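Local coordinates for protein 3-hydroxy-3-methylglutaryl-CoA lyase (Acinetobacter baumannii, PDB 6NDS) that belongs to the HMGL-like family of TIM-barrel lyases and binds a zinc ion and coenzyme A, at residues 19-24 with 53-58; 42-47 with 76-81. One frame throughout, in Å; residues are numbered along the deposited sequence.

Contact 1: 19-24 with 53-58; sequences QEVSPR and RIEAGS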
loop_
_atom_site.group_PDB
_atom_site.type_symbol
_atom_site.label_atom_id
_atom_site.label_comp_id
_atom_site.label_asym_id
_atom_site.label_seq_id
_atom_site.Cartn_x
_atom_site.Cartn_y
_atom_site.Cartn_z
ATOM N N GLN A 19 6.421 -12.074 -11.561
ATOM C CA GLN A 19 5.652 -12.809 -12.566
ATOM C C GLN A 19 4.409 -12.000 -12.918
ATOM O O GLN A 19 3.705 -11.518 -12.027
ATOM C CB GLN A 19 5.297 -14.212 -12.044
ATOM C CG GLN A 19 6.553 -14.958 -11.521
ATOM C CD GLN A 19 6.289 -16.306 -10.878
ATOM O OE1 GLN A 19 7.136 -17.195 -10.946
ATOM N NE2 GLN A 19 5.141 -16.456 -10.213
ATOM N N GLU A 20 4.164 -11.813 -14.216
ATOM C CA GLU A 20 3.179 -10.838 -14.677
ATOM C C GLU A 20 1.857 -11.529 -14.989
ATOM O O GLU A 20 1.835 -12.540 -15.704
ATOM C CB GLU A 20 3.707 -10.101 -15.915
ATOM C CG GLU A 20 2.700 -9.116 -16.547
ATOM C CD GLU A 20 2.277 -7.990 -15.608
ATOM O OE1 GLU A 20 3.124 -7.477 -14.832
ATOM O OE2 GLU A 20 1.080 -7.620 -15.636
ATOM N N VAL A 21 0.756 -11.001 -14.433
ATOM C CA VAL A 21 -0.556 -11.622 -14.652
ATOM C C VAL A 21 -1.604 -10.648 -15.188
ATOM O O VAL A 21 -2.794 -10.991 -15.245
ATOM C CB VAL A 21 -1.078 -12.301 -13.365
ATOM C CG1 VAL A 21 -0.069 -13.352 -12.845
ATOM C CG2 VAL A 21 -1.411 -11.266 -12.275
ATOM N N SER A 22 -1.215 -9.441 -15.601
ATOM C CA SER A 22 -2.246 -8.524 -16.086
ATOM C C SER A 22 -3.040 -9.040 -17.291
ATOM O O SER A 22 -4.230 -8.695 -17.370
ATOM C CB SER A 22 -1.679 -7.131 -16.416
ATOM O OG SER A 22 -0.762 -7.188 -17.470
ATOM N N PRO A 23 -2.494 -9.818 -18.230
ATOM C CA PRO A 23 -3.327 -10.252 -19.361
ATOM C C PRO A 23 -4.422 -11.205 -18.963
ATOM O O PRO A 23 -5.351 -11.400 -19.750
ATOM C CB PRO A 23 -2.329 -10.927 -20.311
ATOM C CG PRO A 23 -0.972 -10.331 -19.929
ATOM C CD PRO A 23 -1.083 -10.207 -18.431
ATOM N N ARG A 24 -4.327 -11.822 -17.784
ATOM C CA ARG A 24 -5.330 -12.774 -17.319
ATOM C C ARG A 24 -6.102 -12.166 -16.144
ATOM O O ARG A 24 -7.266 -11.790 -16.302
ATOM C CB ARG A 24 -4.647 -14.092 -16.939
ATOM C CG ARG A 24 -5.583 -15.304 -16.753
ATOM C CD ARG A 24 -6.352 -15.264 -15.429
ATOM N NE ARG A 24 -5.465 -15.345 -14.263
ATOM C CZ ARG A 24 -5.882 -15.218 -13.008
ATOM N NH1 ARG A 24 -7.170 -15.007 -12.755
ATOM N NH2 ARG A 24 -5.019 -15.320 -12.005
ATOM N N ARG A 53 7.907 -15.336 -16.336
ATOM C CA ARG A 53 6.598 -15.942 -16.535
ATOM C C ARG A 53 5.591 -14.844 -16.797
ATOM O O ARG A 53 5.603 -13.818 -16.116
ATOM C CB ARG A 53 6.150 -16.759 -15.313
ATOM C CG ARG A 53 6.627 -18.188 -15.312
ATOM C CD ARG A 53 6.163 -18.947 -14.056
ATOM N NE ARG A 53 6.353 -20.389 -14.182
ATOM C CZ ARG A 53 7.512 -21.015 -13.989
ATOM N NH1 ARG A 53 8.604 -20.325 -13.658
ATOM N NH2 ARG A 53 7.589 -22.334 -14.119
ATOM N N ILE A 54 4.730 -15.056 -17.792
ATOM C CA ILE A 54 3.605 -14.169 -18.074
ATOM C C ILE A 54 2.378 -15.055 -18.199
ATOM O O ILE A 54 2.390 -16.015 -18.975
ATOM C CB ILE A 54 3.809 -13.354 -19.371
ATOM C CG1 ILE A 54 5.024 -12.416 -19.246
ATOM C CG2 ILE A 54 2.539 -12.533 -19.707
ATOM C CD1 ILE A 54 5.435 -11.717 -20.560
ATOM N N GLU A 55 1.339 -14.757 -17.430
ATOM C CA GLU A 55 0.082 -15.493 -17.559
ATOM C C GLU A 55 -0.707 -14.788 -18.656
ATOM O O GLU A 55 -1.284 -13.716 -18.437
ATOM C CB GLU A 55 -0.662 -15.550 -16.227
ATOM C CG GLU A 55 -1.727 -16.648 -16.194
ATOM C CD GLU A 55 -2.183 -16.977 -14.776
ATOM O OE1 GLU A 55 -2.859 -16.124 -14.162
ATOM O OE2 GLU A 55 -1.849 -18.073 -14.273
ATOM N N ALA A 56 -0.710 -15.390 -19.851
ATOM C CA ALA A 56 -1.216 -14.749 -21.061
ATOM C C ALA A 56 -2.724 -14.882 -21.238
ATOM O O ALA A 56 -3.287 -14.182 -22.087
ATOM C CB ALA A 56 -0.519 -15.323 -22.300
ATOM N N GLY A 57 -3.389 -15.750 -20.488
ATOM C CA GLY A 57 -4.829 -15.870 -20.616
ATOM C C GLY A 57 -5.343 -17.076 -19.857
ATOM O O GLY A 57 -4.619 -17.712 -19.081
ATOM N N SER A 58 -6.620 -17.372 -20.099
ATOM C CA SER A 58 -7.324 -18.466 -19.447
ATOM C C SER A 58 -8.029 -19.307 -20.490
ATOM O O SER A 58 -8.390 -18.819 -21.566
ATOM C CB SER A 58 -8.396 -17.967 -18.461
ATOM O OG SER A 58 -7.820 -17.253 -17.403
HETATM O O HOH W 1 9.150 -17.671 -12.636
HETATM O O HOH W 2 -5.348 -12.354 -22.453
HETATM O O HOH W 3 -2.272 -16.215 -11.597
#

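Contact 2: 42-47 with 76-81; sequences LINQLS and TGITRH. With EDO (1,2-ethanediol), chain G.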
loop_
_atom_site.group_PDB
_atom_site.type_symbol
_atom_site.label_atom_id
_atom_site.label_comp_id
_atom_site.label_asym_id
_atom_site.label_seq_id
_atom_site.Cartn_x
_atom_site.Cartn_y
_atom_site.Cartn_z
ATOM N N LEU A 42 -0.181 -6.065 -25.971
ATOM C CA LEU A 42 0.165 -5.870 -24.564
ATOM C C LEU A 42 1.129 -6.949 -24.090
ATOM O O LEU A 42 2.153 -6.651 -23.460
ATOM C CB LEU A 42 -1.103 -5.873 -23.711
ATOM C CG LEU A 42 -0.867 -5.862 -22.193
ATOM C CD1 LEU A 42 -0.216 -4.563 -21.752
ATOM C CD2 LEU A 42 -2.185 -6.116 -21.452
ATOM N N ILE A 43 0.835 -8.208 -24.418
ATOM C CA ILE A 43 1.728 -9.296 -24.026
ATOM C C ILE A 43 3.079 -9.157 -24.717
ATOM O O ILE A 43 4.125 -9.361 -24.090
ATOM C CB ILE A 43 1.059 -10.652 -24.314
ATOM C CG1 ILE A 43 -0.187 -10.803 -23.426
ATOM C CG2 ILE A 43 2.052 -11.809 -24.103
ATOM C CD1 ILE A 43 -1.179 -11.831 -23.943
ATOM N N ASN A 44 3.085 -8.784 -26.008
ATOM C CA ASN A 44 4.357 -8.582 -26.704
ATOM C C ASN A 44 5.187 -7.503 -26.011
ATOM O O ASN A 44 6.411 -7.626 -25.918
ATOM C CB ASN A 44 4.129 -8.207 -28.166
ATOM C CG ASN A 44 3.690 -9.383 -29.012
ATOM O OD1 ASN A 44 3.764 -10.536 -28.583
ATOM N ND2 ASN A 44 3.242 -9.101 -30.231
ATOM N N GLN A 45 4.538 -6.441 -25.513
ATOM C CA GLN A 45 5.289 -5.406 -24.797
ATOM C C GLN A 45 5.770 -5.922 -23.442
ATOM O O GLN A 45 6.919 -5.680 -23.051
ATOM C CB GLN A 45 4.428 -4.154 -24.607
ATOM C CG GLN A 45 4.204 -3.365 -25.885
ATOM C CD GLN A 45 5.504 -2.797 -26.398
ATOM O OE1 GLN A 45 5.909 -3.070 -27.524
ATOM N NE2 GLN A 45 6.183 -2.016 -25.557
ATOM N N LEU A 46 4.909 -6.632 -22.720
ATOM C CA LEU A 46 5.314 -7.197 -21.437
ATOM C C LEU A 46 6.482 -8.158 -21.607
ATOM O O LEU A 46 7.362 -8.238 -20.740
ATOM C CB LEU A 46 4.135 -7.911 -20.779
ATOM C CG LEU A 46 3.033 -6.960 -20.323
ATOM C CD1 LEU A 46 1.768 -7.772 -20.051
ATOM C CD2 LEU A 46 3.449 -6.186 -19.073
ATOM N N SER A 47 6.504 -8.894 -22.723
ATOM C CA SER A 47 7.600 -9.817 -23.012
ATOM C C SER A 47 8.944 -9.128 -23.158
ATOM O O SER A 47 9.965 -9.821 -23.150
ATOM C CB SER A 47 7.339 -10.616 -24.300
ATOM O OG SER A 47 6.335 -11.605 -24.099
ATOM N N THR A 76 -1.964 -18.051 -29.871
ATOM C CA THR A 76 -1.516 -18.270 -31.245
ATOM C C THR A 76 -0.705 -17.089 -31.757
ATOM O O THR A 76 0.288 -17.269 -32.478
ATOM C CB THR A 76 -2.737 -18.492 -32.151
ATOM O OG1 THR A 76 -3.334 -19.746 -31.845
ATOM C CG2 THR A 76 -2.353 -18.452 -33.645
ATOM N N GLY A 77 -1.117 -15.876 -31.390
ATOM C CA GLY A 77 -0.657 -14.665 -32.028
ATOM C C GLY A 77 0.545 -13.991 -31.405
ATOM O O GLY A 77 1.230 -13.228 -32.093
ATOM N N ILE A 78 0.830 -14.259 -30.124
ATOM C CA ILE A 78 1.912 -13.552 -29.448
ATOM C C ILE A 78 3.267 -14.013 -29.979
ATOM O O ILE A 78 3.427 -15.126 -30.499
ATOM C CB ILE A 78 1.832 -13.743 -27.920
ATOM C CG1 ILE A 78 1.793 -15.232 -27.551
ATOM C CG2 ILE A 78 0.619 -12.990 -27.351
ATOM C CD1 ILE A 78 1.949 -15.478 -26.030
ATOM N N THR A 79 4.251 -13.128 -29.863
ATOM C CA THR A 79 5.638 -13.472 -30.147
ATOM C C THR A 79 6.215 -14.221 -28.952
ATOM O O THR A 79 6.237 -13.689 -27.838
ATOM C CB THR A 79 6.436 -12.200 -30.414
ATOM O OG1 THR A 79 5.852 -11.502 -31.514
ATOM C CG2 THR A 79 7.906 -12.537 -30.726
ATOM N N ARG A 80 6.680 -15.449 -29.169
ATOM C CA ARG A 80 7.199 -16.278 -28.080
ATOM C C ARG A 80 8.674 -15.954 -27.863
ATOM O O ARG A 80 9.505 -16.229 -28.732
ATOM C CB ARG A 80 7.030 -17.764 -28.397
ATOM C CG ARG A 80 5.596 -18.215 -28.680
ATOM C CD ARG A 80 4.720 -18.028 -27.474
ATOM N NE ARG A 80 3.387 -18.585 -27.695
ATOM C CZ ARG A 80 2.953 -19.738 -27.187
ATOM N NH1 ARG A 80 3.745 -20.479 -26.423
ATOM N NH2 ARG A 80 1.719 -20.150 -27.444
ATOM N N HIS A 81 9.001 -15.373 -26.714
ATOM C CA HIS A 81 10.396 -15.238 -26.311
ATOM C C HIS A 81 10.857 -16.557 -25.712
ATOM O O HIS A 81 10.154 -17.135 -24.879
ATOM C CB HIS A 81 10.551 -14.105 -25.299
ATOM C CG HIS A 81 10.332 -12.744 -25.881
ATOM N ND1 HIS A 81 11.227 -11.709 -25.708
ATOM C CD2 HIS A 81 9.324 -12.250 -26.641
ATOM C CE1 HIS A 81 10.776 -10.634 -26.332
ATOM N NE2 HIS A 81 9.627 -10.940 -26.911
HETATM C C1 EDO G . 2.872 -15.398 -34.724
HETATM O O1 EDO G . 2.631 -16.614 -34.009
HETATM C C2 EDO G . 3.846 -14.546 -33.924
HETATM O O2 EDO G . 4.979 -15.341 -33.560
HETATM O O HOH W 4 4.873 -11.966 -26.360
HETATM O O HOH W 5 2.975 -11.132 -32.254
HETATM O O HOH W 6 7.808 -9.149 -27.846
#

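Contact 1: 19-24 with 53-58
R24 and E55 lie side by side and point the same way at the seam of a TIM barrel, where strand 17-20, running into helix 22-28, meets the parallel strand 53-58. Their guanidinium and carboxylate planes are turned 58° apart. R24 NE donates to E55 OE1 at 2.7 Å in a salt bridge; the oxygen sits at the edge of the guanidinium plane, but the nitrogen arrives from above the carboxylate plane. NH2 adds a weak second bond to the same OE1, and water 3 joins these two atoms. E55 OE2 turns to N108, while R24, a residue of the coenzyme A pocket, also gives NH2 to a citric acid probably from the crystallisation liquor. R24 CG, anti to the backbone N (chi1 -166°), packs against G57 O at 3.5 Å. The backbones are bridged at E20 and I54: E20 N donates to R53 O (3.1 Å), and E55 N to E20 O (2.9 Å). P23 crosses I54 at about a right angle, CG against CG2. At the other end Q19 and R53 run alongside each other, amide and guanidinium 47° apart, joined through water 1; Q19 OE1 also accepts from R237, and R53 NH2 pairs with E106. E20 OE2 is gripped by S22 from opposite faces of the carboxylate, by the backbone N at 2.9 Å and by OG at 2.6 Å.

Contact 2: 42-47 with 76-81
The H81 ring carries S47 on one face: S47 O stands 3.3 Å above the ring plane, offset toward the rim, and S47 CB makes a CH-pi contact over the same face, 3.7 Å from the centroid and 24° off the normal. T79 O and water 6 lie at the ring's edge, and this water ties H81 NE2 to N44 O. The contact belongs to the outer layer of the TIM barrel, where segment 42-47, on helix 36-46, meets the loop that leaves helix 71-77 on its way to strand 85-90. The second flat group is the N44 amide; the N44 and T79 side chains cross at about a right angle. N44 OD1 accepts the T79 backbone N-H at 2.9 Å, with the donor tilted 23° from the carbonyl plane, and also takes a bond from water 4. That water reaches S47 OG and T79 O as well, while Y86 is a further partner of the serine hydroxyl. N44 ND2 donates to water 5, which itself donates to G77 O. I43 and I78 meet obliquely through their branch methyls; I78 CG1 takes the crowded position between N and carbonyl carbon (chi1 54°), and CG2, beside the backbone N, touches I43 CG2 at 3.7 Å. O1 of a 1,2-ethanediol, probably from the crystallisation liquor, donates to T76 O at 2.9 Å.

How the contacts relate
Contact 1 lies near the middle of the chain and contact 2 in the surrounding layer: their centres are about 11 Å apart, and those centres lie about 7 and 17 Å from that of the chain. Their segments alternate in sequence. Helices 22-28 and 36-46 lie between the two strands of contact 1 along the chain, and helix 36-46 packs against helix 22-28 and strand 53-58. P23 CG meets I43 CG1 at 3.6 Å, A56 O meets I43 CD1 at 3.7 Å, and I54 CD1 meets S47 OG at 3.7 Å. Contact 1 supplies R24 to the coenzyme A pocket; its side chain is about 4 Å from coenzyme A at the nearest atoms, and the next residue, D25, binds the zinc ion with H215 and H217.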